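Long-range contacts in motility-associated killing factor MakB (Vibrio cholerae serotype O1, PDB 6W1W), which is one part of a three-component cytotoxin structurally similar to alpha-pore-forming toxins, and probably contributes to building a membrane pore: residues Gln172-Leu177 with Lys233-Asp238; Leu5-Asp10 with Ala321-Ile326; Val49-Arg54 with Glu140-Ser145; Lys130-Ala135 with Met269-Leu274. All blocks are in the same frame, centred on the assembly; numbering follows the deposited sequence.

Interaction 1: residues Gln172-Leu177 with Lys233-Asp238; sequences QSIASL and KEVQQD
Val-235 brings its CG2 branch up to the helix carrying Ile-174, and the apolar part of the contact gathers around that one methyl. It touches Ile-174 CG1 at 3.8 Å, the two side chains crossing at about a right angle, while Leu-177 CD1 lies at 4.2 Å from Val-235 CG2. Ile-174 and Leu-177 also rest on Ile-229, so the apolar cluster around the valine methyl continues onto helix 225-230.

These residues come from helices 157-176 and 233-245, whose short segments here run antiparallel (171°), axes 9.0 Å apart. Between the two helices the chain makes the antiparallel strands 193-203 and 209-220. A strand pair inserted between helices is consistent with the head region of ClyA-like alpha-pore-forming toxins.

The polar side chains gather at Ser-173. Its OG lies between the backbone N and the carbonyl carbon (chi1 76°) and hydrogen-bonds to Leu-170 O within its own helix. From there Ser-173 OG approaches Asp-238 OD2 to 3.3 Å and also faces Val-235 CG2 at 3.6 Å. Glu-234, extended beyond CG, brings OE1 to 4.0 Å from Ser-173 CB. The other carboxylate oxygen of Asp-238, OD1, comes close to Glu-166 OE1, a like-charge pairing that might raise the proton affinity of either acid.

Interaction 2: residues Leu5-Asp10 with Ala321-Ile326; sequences LSPNVD and ASWKTI
Trp-323 reaches from its helix to the backbone of Leu-5 and lies against Ser-6 and Pro-7. Starting at CB, CG stands anti to the carbonyl carbon (chi1 -76°), which begins the indole's course toward the N-terminal chain. On the five-membered ring, CD1 meets Ser-6 CB at 3.8 Å. The next atom, NE1, makes the polar contact: it donates to Leu-5 O at 2.8 Å with a nearly straight N-H...O angle of 170°. The oxygen lies in the indole plane, and the N-H arrives in the carbonyl plane on a lone pair. Beyond it CE2 lies 3.9 Å from Pro-7 CD, and at the far end CZ2 lies 3.4 Å and CH2 3.7 Å from that same CD, which sits over one face of the indole, offset toward its rim. Leu-5 thus meets the indole at its edge and Pro-7 over its face, two residues apart in the chain.

Pro-7 also meets Ile-326 tip to tip, CG to CD1 at 3.6 Å. Val-9 works with both branches: CG2 rests on Ser-322 CB at 3.6 Å, whereas CG1 touches Thr-325 CG2 at 3.7 Å and extends toward Ile-326. The hydroxyl of Ser-322 is bonded to Ile-318 O in its own helix.

Asn-8 is the N-cap of helix 9-35, and the residues just before it lie against helix 316-333. Phe-87 and Tyr-83 of helix 69-90 meet the indole ring as well, and Glu-290 of helix 276-302 touches both Pro-7 and Trp-323.

Interaction 3: residues Val49-Arg54 with Glu140-Ser145; sequences VEVRSR and ELLASS
Glu-50 and Ser-145 make the polar link between the helices. Ser-145 OG donates to Glu-50 OE2 at 2.8 Å, approaching from above the carboxylate plane, 36° out of it. Within its own helix Glu-50 OE2 also forms a salt bridge to Arg-54 NH2, again at 2.8 Å, so one carboxylate oxygen takes a neutral donor from across and a charged one from the next turn. With CG anti to the backbone N (chi1 -166°), Glu-50 brings that carbon close to Ser-145 OG as well. The arginine's charge probably helps keep this glutamate ionised.

Arg-54 also packs through its aliphatic chain. Extended from CG to NE, it crosses Leu-141 at about a right angle: its CD meets Leu-141 CB at 3.6 Å, and its NH1 approaches Leu-141 CD2 at 3.4 Å. Leu-141 CB lies in the guanidinium plane, at the edge, whereas Ser-145 CB stands over one face, offset toward the rim.

Carbon contacts complete the interface. Leu-142 CD2 packs on Val-51 CG1 at 3.8 Å, the side chains again crossing at about a right angle, and also touches Arg-54 CB at 3.8 Å. Val-51 CG2 lies 3.8 Å from Ser-145 CB.

Each helix uses residues i, i+1 and i+4, and the short segments run antiparallel, 173° between their directions. Such pairing of helix 46-66 with the long helix 100-151 is ordinary antiparallel helix-bundle packing, here consistent with the elongated helical bundle of ClyA-like alpha-pore-forming toxins.

Interaction 4: residues Lys130-Ala135 with Met269-Leu274; sequences KSYNQA and MSEEFL
Leu-274 lies over one face of the Tyr-132 ring. Its CD2 makes a CH-pi contact 3.9 Å from the ring centroid, offset toward the rim on the CZ side, and Leu-274 CD1 continues to the hydroxyl, 3.5 Å from Tyr-132 OH. At the edge, in the ring plane, is the backbone oxygen of Ser-270, 3.7 Å from Tyr-132 CE1. Glu-271 OE1 is near that plane too and accepts a hydrogen bond from Tyr-132 OH at 3.1 Å. The phenol meets the carboxylate on its syn side, 25° out of its plane, and ring and carboxylate stand 72° apart. Glu-271 curls toward the phenol through its bend at chi2, and its other oxygen, OE2, forms a salt bridge with Lys-136, so both carboxylate oxygens have partners on helix 100-151.

Tyr-132 gets across because CG stands anti to the backbone N (chi1 168°). On the way its CD1 touches Phe-273 CB at 3.6 Å, in an oblique approach. The Phe-273 side chain also touches Ile-26 of helix 9-35.

Leu-274 directly follows the type I beta turn from Ser-270 to Phe-273, closed by Phe-273 N to Ser-270 O at 2.8 Å, in the break between helices 251-270 and 276-302. One aromatic of a long continuous helix is thus seated on an interruption in its neighbours, inside an extended helical bundle like that of the alpha-pore-forming toxins.

Interactions 3 and 4 share helix 100-151, their nearest atoms about 5 Å apart, yet they use it differently: 3 pairs it with an unbroken helix through a buried serine bonded to a glutamate, itself salt-bridged within its own helix, 4 with a helix break through an aromatic ring. Interaction 4 is innermost, its centre about 10 Å from the centre of the chain. Interaction 2 lies on the opposite side of that centre from interaction 3 and holds an N-terminal lead-in by an indole. Interaction 1 belongs to the strand-bearing part of the fold and buries the least surface of the four. All are partly buried; direct hydrogen bonds join the segments in 2, 3 and 4.

Interaction 1: residues Gln172-Leu177 with Lys233-Asp238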
loop_
_atom_site.group_PDB
_atom_site.type_symbol
_atom_site.label_atom_id
_atom_site.label_comp_id
_atom_site.label_asym_id
_atom_site.label_seq_id
_atom_site.Cartn_x
_atom_site.Cartn_y
_atom_site.Cartn_z
ATOM N N GLN A 172 8.722 -11.129 -9.239
ATOM C CA GLN A 172 9.218 -11.147 -7.867
ATOM C C GLN A 172 10.685 -10.745 -7.754
ATOM O O GLN A 172 11.093 -10.232 -6.706
ATOM C CB GLN A 172 9.021 -12.527 -7.240
ATOM C CG GLN A 172 9.332 -12.566 -5.750
ATOM C CD GLN A 172 9.130 -13.937 -5.147
ATOM O OE1 GLN A 172 9.977 -14.435 -4.407
ATOM N NE2 GLN A 172 7.997 -14.557 -5.458
ATOM N N SER A 173 11.488 -10.961 -8.800
ATOM C CA SER A 173 12.884 -10.538 -8.738
ATOM C C SER A 173 13.020 -9.032 -8.937
ATOM O O SER A 173 13.889 -8.406 -8.315
ATOM C CB SER A 173 13.734 -11.308 -9.760
ATOM O OG SER A 173 13.540 -10.848 -11.085
ATOM N N ILE A 174 12.168 -8.430 -9.773
ATOM C CA ILE A 174 12.111 -6.975 -9.839
ATOM C C ILE A 174 11.591 -6.403 -8.529
ATOM O O ILE A 174 11.892 -5.255 -8.183
ATOM C CB ILE A 174 11.241 -6.510 -11.026
ATOM C CG1 ILE A 174 11.737 -7.142 -12.329
ATOM C CG2 ILE A 174 11.240 -4.988 -11.150
ATOM C CD1 ILE A 174 11.031 -6.636 -13.579
ATOM N N ALA A 175 10.821 -7.188 -7.773
ATOM C CA ALA A 175 10.319 -6.717 -6.491
ATOM C C ALA A 175 11.402 -6.742 -5.421
ATOM O O ALA A 175 11.317 -5.990 -4.445
ATOM C CB ALA A 175 9.127 -7.567 -6.055
ATOM N N SER A 176 12.419 -7.594 -5.578
ATOM C CA SER A 176 13.480 -7.660 -4.577
ATOM C C SER A 176 14.364 -6.423 -4.610
ATOM O O SER A 176 14.900 -6.021 -3.570
ATOM C CB SER A 176 14.320 -8.919 -4.781
ATOM O OG SER A 176 13.543 -10.082 -4.548
ATOM N N LEU A 177 14.519 -5.798 -5.781
ATOM C CA LEU A 177 15.340 -4.598 -5.891
ATOM C C LEU A 177 14.756 -3.415 -5.132
ATOM O O LEU A 177 15.469 -2.425 -4.930
ATOM C CB LEU A 177 15.524 -4.214 -7.359
ATOM C CG LEU A 177 15.663 -5.374 -8.345
ATOM C CD1 LEU A 177 15.743 -4.863 -9.775
ATOM C CD2 LEU A 177 16.869 -6.234 -8.006
ATOM N N LYS A 233 21.027 -9.057 -12.474
ATOM C CA LYS A 233 21.225 -10.220 -13.332
ATOM C C LYS A 233 20.121 -11.256 -13.180
ATOM O O LYS A 233 19.829 -11.982 -14.138
ATOM C CB LYS A 233 22.585 -10.870 -13.060
ATOM C CG LYS A 233 22.711 -11.509 -11.689
ATOM C CD LYS A 233 24.061 -12.191 -11.535
ATOM C CE LYS A 233 25.198 -11.207 -11.735
ATOM N NZ LYS A 233 25.146 -10.097 -10.743
ATOM N N GLU A 234 19.500 -11.351 -12.004
ATOM C CA GLU A 234 18.355 -12.246 -11.866
ATOM C C GLU A 234 17.232 -11.848 -12.813
ATOM O O GLU A 234 16.574 -12.713 -13.403
ATOM C CB GLU A 234 17.849 -12.254 -10.425
ATOM C CG GLU A 234 18.828 -12.829 -9.424
ATOM C CD GLU A 234 18.259 -12.865 -8.020
ATOM O OE1 GLU A 234 17.105 -12.414 -7.832
ATOM O OE2 GLU A 234 18.969 -13.344 -7.109
ATOM N N VAL A 235 17.002 -10.541 -12.974
ATOM C CA VAL A 235 15.971 -10.073 -13.896
ATOM C C VAL A 235 16.280 -10.529 -15.315
ATOM O O VAL A 235 15.387 -10.958 -16.056
ATOM C CB VAL A 235 15.831 -8.542 -13.812
ATOM C CG1 VAL A 235 14.829 -8.042 -14.844
ATOM C CG2 VAL A 235 15.424 -8.119 -12.411
ATOM N N GLN A 236 17.550 -10.453 -15.715
ATOM C CA GLN A 236 17.930 -10.871 -17.056
ATOM C C GLN A 236 17.906 -12.384 -17.235
ATOM O O GLN A 236 17.775 -12.857 -18.369
ATOM C CB GLN A 236 19.312 -10.319 -17.402
ATOM C CG GLN A 236 19.280 -8.949 -18.058
ATOM C CD GLN A 236 18.673 -8.982 -19.450
ATOM O OE1 GLN A 236 18.428 -10.052 -20.016
ATOM N NE2 GLN A 236 18.426 -7.803 -20.013
ATOM N N GLN A 237 18.021 -13.150 -16.150
ATOM C CA GLN A 237 17.922 -14.604 -16.249
ATOM C C GLN A 237 16.475 -15.068 -16.326
ATOM O O GLN A 237 16.189 -16.093 -16.959
ATOM C CB GLN A 237 18.624 -15.270 -15.063
ATOM C CG GLN A 237 20.138 -15.070 -15.039
ATOM C CD GLN A 237 20.778 -15.595 -13.765
ATOM O OE1 GLN A 237 20.225 -16.467 -13.091
ATOM N NE2 GLN A 237 21.945 -15.061 -13.427
ATOM N N ASP A 238 15.559 -14.339 -15.681
ATOM C CA ASP A 238 14.135 -14.618 -15.826
ATOM C C ASP A 238 13.612 -14.129 -17.171
ATOM O O ASP A 238 12.779 -14.796 -17.794
ATOM C CB ASP A 238 13.349 -13.977 -14.681
ATOM C CG ASP A 238 13.663 -14.608 -13.335
ATOM O OD1 ASP A 238 14.089 -15.784 -13.319
ATOM O OD2 ASP A 238 13.478 -13.937 -12.296
#

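Interaction 2: residues Leu5-Asp10 with Ala321-Ile326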
loop_
_atom_site.group_PDB
_atom_site.type_symbol
_atom_site.label_atom_id
_atom_site.label_comp_id
_atom_site.label_asym_id
_atom_site.label_seq_id
_atom_site.Cartn_x
_atom_site.Cartn_y
_atom_site.Cartn_z
ATOM N N LEU A 5 1.360 12.153 29.308
ATOM C CA LEU A 5 0.247 12.261 28.364
ATOM C C LEU A 5 0.691 12.124 26.917
ATOM O O LEU A 5 0.223 12.865 26.049
ATOM C CB LEU A 5 -0.479 13.587 28.583
ATOM C CG LEU A 5 -1.246 13.720 29.888
ATOM C CD1 LEU A 5 -1.890 15.091 29.967
ATOM C CD2 LEU A 5 -2.289 12.621 29.972
ATOM N N SER A 6 1.590 11.188 26.643
ATOM C CA SER A 6 2.085 10.930 25.299
ATOM C C SER A 6 2.459 9.459 25.195
ATOM O O SER A 6 2.759 8.815 26.207
ATOM C CB SER A 6 3.296 11.815 24.973
ATOM O OG SER A 6 4.390 11.542 25.832
ATOM N N PRO A 7 2.428 8.888 23.997
ATOM C CA PRO A 7 2.820 7.484 23.836
ATOM C C PRO A 7 4.335 7.327 23.842
ATOM O O PRO A 7 5.091 8.298 23.862
ATOM C CB PRO A 7 2.237 7.115 22.472
ATOM C CG PRO A 7 2.210 8.402 21.720
ATOM C CD PRO A 7 1.949 9.480 22.736
ATOM N N ASN A 8 4.772 6.070 23.834
ATOM C CA ASN A 8 6.190 5.768 23.661
ATOM C C ASN A 8 6.593 6.137 22.238
ATOM O O ASN A 8 6.157 5.494 21.277
ATOM C CB ASN A 8 6.467 4.295 23.946
ATOM C CG ASN A 8 7.938 3.944 23.813
ATOM O OD1 ASN A 8 8.420 3.657 22.717
ATOM N ND2 ASN A 8 8.656 3.956 24.930
ATOM N N VAL A 9 7.427 7.172 22.105
ATOM C CA VAL A 9 7.703 7.757 20.795
ATOM C C VAL A 9 8.279 6.717 19.846
ATOM O O VAL A 9 7.994 6.729 18.642
ATOM C CB VAL A 9 8.641 8.969 20.935
ATOM C CG1 VAL A 9 8.690 9.754 19.627
ATOM C CG2 VAL A 9 8.192 9.855 22.088
ATOM N N ASP A 10 9.085 5.793 20.369
ATOM C CA ASP A 10 9.612 4.726 19.528
ATOM C C ASP A 10 8.495 3.792 19.074
ATOM O O ASP A 10 8.352 3.517 17.876
ATOM C CB ASP A 10 10.706 3.961 20.274
ATOM C CG ASP A 10 12.027 3.963 19.525
ATOM O OD1 ASP A 10 12.020 3.721 18.299
ATOM O OD2 ASP A 10 13.072 4.219 20.162
ATOM N N ALA A 321 6.716 17.754 24.212
ATOM C CA ALA A 321 7.929 17.595 23.416
ATOM C C ALA A 321 7.930 16.275 22.660
ATOM O O ALA A 321 8.505 16.186 21.568
ATOM C CB ALA A 321 9.165 17.695 24.308
ATOM N N SER A 322 7.293 15.245 23.221
ATOM C CA SER A 322 7.164 13.973 22.520
ATOM C C SER A 322 6.121 14.042 21.411
ATOM O O SER A 322 6.268 13.369 20.384
ATOM C CB SER A 322 6.815 12.860 23.508
ATOM O OG SER A 322 7.827 12.713 24.487
ATOM N N TRP A 323 5.065 14.837 21.599
ATOM C CA TRP A 323 4.106 15.040 20.518
ATOM C C TRP A 323 4.722 15.832 19.376
ATOM O O TRP A 323 4.369 15.613 18.210
ATOM C CB TRP A 323 2.844 15.738 21.035
ATOM C CG TRP A 323 1.969 14.802 21.793
ATOM C CD1 TRP A 323 1.763 14.772 23.142
ATOM C CD2 TRP A 323 1.208 13.720 21.246
ATOM N NE1 TRP A 323 0.912 13.745 23.466
ATOM C CE2 TRP A 323 0.557 13.084 22.319
ATOM C CE3 TRP A 323 1.011 13.232 19.952
ATOM C CZ2 TRP A 323 -0.281 11.988 22.135
ATOM C CZ3 TRP A 323 0.182 12.143 19.774
ATOM C CH2 TRP A 323 -0.453 11.534 20.858
ATOM N N LYS A 324 5.645 16.745 19.686
ATOM C CA LYS A 324 6.332 17.479 18.630
ATOM C C LYS A 324 7.176 16.539 17.779
ATOM O O LYS A 324 7.265 16.711 16.557
ATOM C CB LYS A 324 7.195 18.589 19.232
ATOM C CG LYS A 324 7.714 19.599 18.214
ATOM C CD LYS A 324 6.571 20.250 17.447
ATOM C CE LYS A 324 7.068 21.342 16.510
ATOM N NZ LYS A 324 8.024 20.824 15.492
ATOM N N THR A 325 7.788 15.530 18.405
ATOM C CA THR A 325 8.552 14.541 17.651
ATOM C C THR A 325 7.638 13.715 16.751
ATOM O O THR A 325 7.984 13.426 15.599
ATOM C CB THR A 325 9.336 13.638 18.611
ATOM O OG1 THR A 325 10.191 14.435 19.447
ATOM C CG2 THR A 325 10.190 12.646 17.839
ATOM N N ILE A 326 6.458 13.342 17.254
ATOM C CA ILE A 326 5.529 12.548 16.455
ATOM C C ILE A 326 4.920 13.396 15.345
ATOM O O ILE A 326 4.748 12.931 14.213
ATOM C CB ILE A 326 4.449 11.918 17.354
ATOM C CG1 ILE A 326 5.096 10.993 18.384
ATOM C CG2 ILE A 326 3.430 11.153 16.520
ATOM C CD1 ILE A 326 4.115 10.220 19.215
#

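Interaction 3: residues Val49-Arg54 with Glu140-Ser145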
loop_
_atom_site.group_PDB
_atom_site.type_symbol
_atom_site.label_atom_id
_atom_site.label_comp_id
_atom_site.label_asym_id
_atom_site.label_seq_id
_atom_site.Cartn_x
_atom_site.Cartn_y
_atom_site.Cartn_z
ATOM N N VAL A 49 -12.348 -12.674 -24.320
ATOM C CA VAL A 49 -13.327 -11.589 -24.347
ATOM C C VAL A 49 -13.986 -11.454 -22.983
ATOM O O VAL A 49 -14.258 -10.343 -22.509
ATOM C CB VAL A 49 -14.367 -11.824 -25.460
ATOM C CG1 VAL A 49 -15.290 -10.620 -25.597
ATOM C CG2 VAL A 49 -13.676 -12.117 -26.783
ATOM N N GLU A 50 -14.225 -12.588 -22.319
ATOM C CA GLU A 50 -14.745 -12.567 -20.959
ATOM C C GLU A 50 -13.745 -11.936 -19.994
ATOM O O GLU A 50 -14.132 -11.169 -19.105
ATOM C CB GLU A 50 -15.098 -13.990 -20.527
ATOM C CG GLU A 50 -15.942 -14.087 -19.268
ATOM C CD GLU A 50 -16.414 -15.502 -19.001
ATOM O OE1 GLU A 50 -17.226 -16.021 -19.797
ATOM O OE2 GLU A 50 -15.964 -16.100 -18.001
ATOM N N VAL A 51 -12.454 -12.235 -20.162
ATOM C CA VAL A 51 -11.446 -11.715 -19.240
ATOM C C VAL A 51 -11.288 -10.209 -19.407
ATOM O O VAL A 51 -11.140 -9.473 -18.423
ATOM C CB VAL A 51 -10.110 -12.460 -19.433
ATOM C CG1 VAL A 51 -8.942 -11.611 -18.981
ATOM C CG2 VAL A 51 -10.126 -13.758 -18.655
ATOM N N ARG A 52 -11.319 -9.726 -20.652
ATOM C CA ARG A 52 -11.222 -8.289 -20.889
ATOM C C ARG A 52 -12.349 -7.543 -20.190
ATOM O O ARG A 52 -12.132 -6.469 -19.614
ATOM C CB ARG A 52 -11.245 -7.993 -22.388
ATOM C CG ARG A 52 -10.037 -7.227 -22.899
ATOM C CD ARG A 52 -10.165 -6.909 -24.384
ATOM N NE ARG A 52 -10.723 -8.028 -25.137
ATOM C CZ ARG A 52 -10.026 -9.088 -25.533
ATOM N NH1 ARG A 52 -10.618 -10.057 -26.214
ATOM N NH2 ARG A 52 -8.735 -9.180 -25.246
ATOM N N SER A 53 -13.561 -8.102 -20.225
ATOM C CA SER A 53 -14.692 -7.466 -19.562
ATOM C C SER A 53 -14.494 -7.417 -18.055
ATOM O O SER A 53 -14.703 -6.372 -17.431
ATOM C CB SER A 53 -15.984 -8.203 -19.907
ATOM O OG SER A 53 -16.265 -8.089 -21.288
ATOM N N ARG A 54 -14.080 -8.532 -17.451
ATOM C CA ARG A 54 -13.997 -8.584 -15.996
ATOM C C ARG A 54 -12.858 -7.738 -15.439
ATOM O O ARG A 54 -12.895 -7.384 -14.256
ATOM C CB ARG A 54 -13.877 -10.032 -15.534
ATOM C CG ARG A 54 -14.919 -10.929 -16.167
ATOM C CD ARG A 54 -15.307 -12.102 -15.294
ATOM N NE ARG A 54 -16.212 -12.995 -16.011
ATOM C CZ ARG A 54 -16.862 -14.011 -15.457
ATOM N NH1 ARG A 54 -16.718 -14.272 -14.167
ATOM N NH2 ARG A 54 -17.662 -14.767 -16.198
ATOM N N GLU A 140 -11.728 -13.174 -8.168
ATOM C CA GLU A 140 -12.254 -14.526 -8.343
ATOM C C GLU A 140 -13.024 -14.668 -9.650
ATOM O O GLU A 140 -13.098 -15.766 -10.215
ATOM C CB GLU A 140 -13.146 -14.897 -7.158
ATOM C CG GLU A 140 -13.652 -16.334 -7.177
ATOM C CD GLU A 140 -14.604 -16.632 -6.036
ATOM O OE1 GLU A 140 -14.706 -15.794 -5.114
ATOM O OE2 GLU A 140 -15.252 -17.700 -6.062
ATOM N N LEU A 141 -13.601 -13.573 -10.144
ATOM C CA LEU A 141 -14.258 -13.616 -11.445
ATOM C C LEU A 141 -13.241 -13.810 -12.559
ATOM O O LEU A 141 -13.453 -14.619 -13.470
ATOM C CB LEU A 141 -15.067 -12.340 -11.668
ATOM C CG LEU A 141 -16.295 -12.145 -10.779
ATOM C CD1 LEU A 141 -16.951 -10.820 -11.108
ATOM C CD2 LEU A 141 -17.284 -13.300 -10.934
ATOM N N LEU A 142 -12.129 -13.076 -12.499
ATOM C CA LEU A 142 -11.053 -13.277 -13.464
ATOM C C LEU A 142 -10.436 -14.660 -13.313
ATOM O O LEU A 142 -10.211 -15.363 -14.305
ATOM C CB LEU A 142 -9.996 -12.191 -13.294
ATOM C CG LEU A 142 -10.340 -10.857 -13.951
ATOM C CD1 LEU A 142 -9.440 -9.755 -13.435
ATOM C CD2 LEU A 142 -10.225 -10.985 -15.463
ATOM N N ALA A 143 -10.162 -15.067 -12.070
ATOM C CA ALA A 143 -9.599 -16.389 -11.815
ATOM C C ALA A 143 -10.469 -17.480 -12.421
ATOM O O ALA A 143 -9.971 -18.382 -13.106
ATOM C CB ALA A 143 -9.436 -16.606 -10.311
ATOM N N SER A 144 -11.780 -17.411 -12.176
ATOM C CA SER A 144 -12.693 -18.388 -12.757
ATOM C C SER A 144 -12.711 -18.292 -14.280
ATOM O O SER A 144 -12.841 -19.309 -14.971
ATOM C CB SER A 144 -14.097 -18.188 -12.180
ATOM O OG SER A 144 -15.023 -19.123 -12.714
ATOM N N SER A 145 -12.545 -17.079 -14.819
ATOM C CA SER A 145 -12.680 -16.876 -16.258
ATOM C C SER A 145 -11.469 -17.412 -17.021
ATOM O O SER A 145 -11.629 -18.026 -18.085
ATOM C CB SER A 145 -12.900 -15.392 -16.550
ATOM O OG SER A 145 -13.332 -15.195 -17.883
#

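Interaction 4: residues Lys130-Ala135 with Met269-Leu274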
loop_
_atom_site.group_PDB
_atom_site.type_symbol
_atom_site.label_atom_id
_atom_site.label_comp_id
_atom_site.label_asym_id
_atom_site.label_seq_id
_atom_site.Cartn_x
_atom_site.Cartn_y
_atom_site.Cartn_z
ATOM N N LYS A 130 -13.974 -3.253 3.236
ATOM C CA LYS A 130 -14.937 -3.424 2.158
ATOM C C LYS A 130 -14.241 -3.516 0.804
ATOM O O LYS A 130 -14.572 -4.387 -0.010
ATOM C CB LYS A 130 -15.955 -2.283 2.177
ATOM C CG LYS A 130 -17.207 -2.578 1.369
ATOM C CD LYS A 130 -18.161 -1.400 1.375
ATOM C CE LYS A 130 -17.488 -0.157 0.821
ATOM N NZ LYS A 130 -18.428 0.991 0.699
ATOM N N SER A 131 -13.260 -2.647 0.555
ATOM C CA SER A 131 -12.526 -2.686 -0.706
ATOM C C SER A 131 -11.644 -3.925 -0.832
ATOM O O SER A 131 -11.311 -4.326 -1.954
ATOM C CB SER A 131 -11.679 -1.425 -0.855
ATOM O OG SER A 131 -10.867 -1.228 0.287
ATOM N N TYR A 132 -11.254 -4.541 0.287
ATOM C CA TYR A 132 -10.560 -5.822 0.203
ATOM C C TYR A 132 -11.476 -6.894 -0.373
ATOM O O TYR A 132 -11.121 -7.582 -1.340
ATOM C CB TYR A 132 -10.039 -6.247 1.579
ATOM C CG TYR A 132 -9.566 -7.689 1.627
ATOM C CD1 TYR A 132 -8.348 -8.061 1.069
ATOM C CD2 TYR A 132 -10.341 -8.676 2.228
ATOM C CE1 TYR A 132 -7.914 -9.375 1.107
ATOM C CE2 TYR A 132 -9.916 -9.993 2.270
ATOM C CZ TYR A 132 -8.703 -10.335 1.708
ATOM O OH TYR A 132 -8.277 -11.641 1.748
ATOM N N ASN A 133 -12.673 -7.041 0.207
ATOM C CA ASN A 133 -13.623 -8.037 -0.281
ATOM C C ASN A 133 -14.092 -7.712 -1.692
ATOM O O ASN A 133 -14.353 -8.623 -2.488
ATOM C CB ASN A 133 -14.820 -8.132 0.667
ATOM C CG ASN A 133 -14.440 -8.642 2.045
ATOM O OD1 ASN A 133 -14.693 -7.985 3.057
ATOM N ND2 ASN A 133 -13.838 -9.826 2.093
ATOM N N GLN A 134 -14.207 -6.424 -2.017
ATOM C CA GLN A 134 -14.535 -6.030 -3.380
ATOM C C GLN A 134 -13.438 -6.449 -4.351
ATOM O O GLN A 134 -13.717 -7.024 -5.410
ATOM C CB GLN A 134 -14.780 -4.521 -3.436
ATOM C CG GLN A 134 -16.153 -4.126 -2.932
ATOM C CD GLN A 134 -17.229 -5.013 -3.522
ATOM O OE1 GLN A 134 -17.782 -5.884 -2.845
ATOM N NE2 GLN A 134 -17.518 -4.812 -4.802
ATOM N N ALA A 135 -12.175 -6.182 -3.995
ATOM C CA ALA A 135 -11.056 -6.606 -4.832
ATOM C C ALA A 135 -10.964 -8.126 -4.901
ATOM O O ALA A 135 -10.649 -8.690 -5.955
ATOM C CB ALA A 135 -9.753 -6.009 -4.304
ATOM N N MET A 269 -0.908 -9.394 -4.271
ATOM C CA MET A 269 -0.884 -7.969 -3.964
ATOM C C MET A 269 -2.037 -7.588 -3.044
ATOM O O MET A 269 -1.860 -6.790 -2.116
ATOM C CB MET A 269 -0.940 -7.156 -5.255
ATOM C CG MET A 269 -0.175 -5.843 -5.228
ATOM S SD MET A 269 -0.061 -5.108 -6.883
ATOM C CE MET A 269 0.235 -6.556 -7.904
ATOM N N SER A 270 -3.232 -8.144 -3.292
ATOM C CA SER A 270 -4.394 -7.795 -2.482
ATOM C C SER A 270 -4.268 -8.307 -1.056
ATOM O O SER A 270 -4.813 -7.691 -0.135
ATOM C CB SER A 270 -5.672 -8.342 -3.115
ATOM O OG SER A 270 -6.010 -7.621 -4.286
ATOM N N GLU A 271 -3.559 -9.422 -0.844
ATOM C CA GLU A 271 -3.407 -9.943 0.511
ATOM C C GLU A 271 -2.594 -9.021 1.412
ATOM O O GLU A 271 -2.523 -9.273 2.619
ATOM C CB GLU A 271 -2.775 -11.335 0.480
ATOM C CG GLU A 271 -3.516 -12.353 -0.378
ATOM C CD GLU A 271 -4.935 -12.646 0.100
ATOM O OE1 GLU A 271 -5.281 -12.295 1.250
ATOM O OE2 GLU A 271 -5.708 -13.243 -0.681
ATOM N N GLU A 272 -1.984 -7.969 0.863
ATOM C CA GLU A 272 -1.365 -6.939 1.683
ATOM C C GLU A 272 -2.392 -6.015 2.321
ATOM O O GLU A 272 -2.046 -5.284 3.256
ATOM C CB GLU A 272 -0.371 -6.124 0.847
ATOM C CG GLU A 272 0.742 -6.966 0.214
ATOM C CD GLU A 272 1.552 -7.751 1.237
ATOM O OE1 GLU A 272 2.036 -7.141 2.215
ATOM O OE2 GLU A 272 1.696 -8.981 1.066
ATOM N N PHE A 273 -3.641 -6.036 1.841
ATOM C CA PHE A 273 -4.715 -5.322 2.525
ATOM C C PHE A 273 -4.939 -5.873 3.928
ATOM O O PHE A 273 -5.237 -5.115 4.859
ATOM C CB PHE A 273 -6.018 -5.419 1.727
ATOM C CG PHE A 273 -6.104 -4.486 0.550
ATOM C CD1 PHE A 273 -5.571 -4.844 -0.682
ATOM C CD2 PHE A 273 -6.755 -3.268 0.664
ATOM C CE1 PHE A 273 -5.664 -3.995 -1.773
ATOM C CE2 PHE A 273 -6.853 -2.410 -0.422
ATOM C CZ PHE A 273 -6.305 -2.775 -1.645
ATOM N N LEU A 274 -4.809 -7.192 4.097
ATOM C CA LEU A 274 -5.139 -7.825 5.369
ATOM C C LEU A 274 -4.246 -7.355 6.510
ATOM O O LEU A 274 -4.629 -7.492 7.678
ATOM C CB LEU A 274 -5.053 -9.346 5.241
ATOM C CG LEU A 274 -6.192 -10.042 4.490
ATOM C CD1 LEU A 274 -5.918 -11.532 4.377
ATOM C CD2 LEU A 274 -7.520 -9.791 5.184
#